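Local atomic coordinates of sulfur oxidation protein SOXB (Thermus thermophilus, PDB entry 2WDD), a protein that hydrolyses the sulfur-sulfur bond of cysteine S-thiosulfonate in the sulfur oxidation pathway, probably with the help of its two manganese ions. Residues A[213-218]-A[258-263]. Sequence-based numbering, arbitrary orientation. Where two conformers were deposited one is given.
Sequences AVVGAS and VVLLSH. With MN (manganese (II) ion), chain H.
Val215 lies across its neighbours Val258 and Leu260 on one face of a parallel strand pair, a methyl for each: its CG2 meets Val258 CG1 at 3.7 Å and its CG1 meets Leu260 CD1. CG1 stands anti to the backbone N (chi1 180°), which spreads the two methyls along the strand, so that one beta-branched residue, a type well suited to an extended strand, packs against both. Leu260 CD1 also reaches Ala217 CB at 4.0 Å, where a bare methyl leaves room for the longer leucine. On the other face Val214 CG1 slants against Leu261 CB at 4.1 Å, and Gly216 CA makes a CA-H...O contact with Leu261 O. The pairing, in register from Ala213–Val258 to Ala217–Ser262, belongs to a right-handed beta-alpha-beta crossover through helix 240-252, within a mixed sheet of the metallophosphatase-like domain. The bonds between the strands begin nearly straight, at 171° for Val259 N to Ala213 O, and the last is bent, His263 N reaching Ala217 O at 135°. Just past the strand, His263 swings its imidazole away from 213-218, and NE2 binds manganese at 2.2 Å alongside Asp132, His163, His286 and a water. ND1, hydrogen-bonded to Gly130 O, helps fix the ring's rotation.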
loop_
_atom_site.group_PDB
_atom_site.type_symbol
_atom_site.label_atom_id
_atom_site.label_comp_id
_atom_site.label_asym_id
_atom_site.label_seq_id
_atom_site.Cartn_x
_atom_site.Cartn_y
_atom_site.Cartn_z
ATOM N N ALA A 213 20.917 -15.139 0.287
ATOM C CA ALA A 213 20.973 -13.826 0.934
ATOM C C ALA A 213 19.641 -13.096 0.749
ATOM O O ALA A 213 19.108 -13.052 -0.358
ATOM C CB ALA A 213 22.086 -12.979 0.328
ATOM N N VAL A 214 19.157 -12.473 1.824
ATOM C CA VAL A 214 17.977 -11.607 1.771
ATOM C C VAL A 214 18.546 -10.209 2.023
ATOM O O VAL A 214 19.102 -9.942 3.098
ATOM C CB VAL A 214 16.940 -11.953 2.854
ATOM C CG1 VAL A 214 15.756 -10.956 2.825
ATOM C CG2 VAL A 214 16.413 -13.368 2.681
ATOM N N VAL A 215 18.473 -9.349 1.013
ATOM C CA VAL A 215 18.947 -7.968 1.112
ATOM C C VAL A 215 17.703 -7.113 1.312
ATOM O O VAL A 215 16.675 -7.378 0.694
ATOM C CB VAL A 215 19.680 -7.536 -0.180
ATOM C CG1 VAL A 215 20.178 -6.085 -0.089
ATOM C CG2 VAL A 215 20.817 -8.512 -0.509
ATOM N N GLY A 216 17.770 -6.107 2.178
ATOM C CA GLY A 216 16.620 -5.247 2.388
ATOM C C GLY A 216 16.773 -3.843 1.831
ATOM O O GLY A 216 17.852 -3.250 1.851
ATOM N N ALA A 217 15.663 -3.291 1.356
ATOM C CA ALA A 217 15.634 -1.909 0.878
ATOM C C ALA A 217 14.373 -1.229 1.387
ATOM O O ALA A 217 13.269 -1.724 1.172
ATOM C CB ALA A 217 15.690 -1.840 -0.636
ATOM N N SER A 218 14.550 -0.136 2.124
ATOM C CA SER A 218 13.413 0.647 2.602
ATOM C C SER A 218 13.064 1.740 1.583
ATOM O O SER A 218 13.854 2.070 0.699
ATOM C CB SER A 218 13.719 1.262 3.966
ATOM O OG SER A 218 13.614 0.279 4.976
ATOM N N VAL A 258 20.455 -14.345 -4.456
ATOM C CA VAL A 258 20.187 -13.093 -3.762
ATOM C C VAL A 258 18.747 -12.639 -3.974
ATOM O O VAL A 258 18.289 -12.515 -5.105
ATOM C CB VAL A 258 21.184 -11.999 -4.207
ATOM C CG1 VAL A 258 20.815 -10.633 -3.597
ATOM C CG2 VAL A 258 22.614 -12.392 -3.826
ATOM N N VAL A 259 18.047 -12.404 -2.873
ATOM C CA VAL A 259 16.664 -11.938 -2.903
ATOM C C VAL A 259 16.642 -10.533 -2.312
ATOM O O VAL A 259 17.161 -10.328 -1.217
ATOM C CB VAL A 259 15.755 -12.859 -2.057
ATOM C CG1 VAL A 259 14.298 -12.354 -2.070
ATOM C CG2 VAL A 259 15.852 -14.307 -2.531
ATOM N N LEU A 260 16.031 -9.582 -3.017
ATOM C CA LEU A 260 15.897 -8.227 -2.485
ATOM C C LEU A 260 14.478 -8.074 -1.929
ATOM O O LEU A 260 13.524 -8.182 -2.679
ATOM C CB LEU A 260 16.132 -7.167 -3.572
ATOM C CG LEU A 260 15.942 -5.712 -3.106
ATOM C CD1 LEU A 260 17.060 -5.325 -2.129
ATOM C CD2 LEU A 260 15.919 -4.762 -4.283
ATOM N N LEU A 261 14.354 -7.872 -0.615
ATOM C CA LEU A 261 13.069 -7.635 0.056
ATOM C C LEU A 261 12.947 -6.117 -0.001
ATOM O O LEU A 261 13.660 -5.402 0.705
ATOM C CB LEU A 261 13.148 -8.087 1.520
ATOM C CG LEU A 261 11.914 -7.915 2.410
ATOM C CD1 LEU A 261 10.698 -8.624 1.825
ATOM C CD2 LEU A 261 12.228 -8.455 3.796
ATOM N N SER A 262 12.140 -5.637 -0.940
ATOM C CA SER A 262 12.090 -4.222 -1.275
ATOM C C SER A 262 10.839 -3.447 -0.912
ATOM O O SER A 262 9.714 -3.951 -1.016
ATOM C CB SER A 262 12.231 -4.114 -2.797
ATOM O OG SER A 262 12.361 -2.771 -3.220
ATOM N N HIS A 263 11.049 -2.177 -0.572
ATOM C CA HIS A 263 9.944 -1.248 -0.393
ATOM C C HIS A 263 10.209 -0.029 -1.281
ATOM O O HIS A 263 9.848 1.087 -0.927
ATOM C CB HIS A 263 9.684 -0.834 1.057
ATOM C CG HIS A 263 8.266 -0.418 1.293
ATOM N ND1 HIS A 263 7.324 -1.260 1.850
ATOM C CD2 HIS A 263 7.604 0.714 0.948
ATOM C CE1 HIS A 263 6.148 -0.653 1.853
ATOM N NE2 HIS A 263 6.291 0.544 1.316
HETATM MN MN MN H . 4.877 2.170 1.137
HETATM O O HOH W 1 2.992 1.736 0.284
#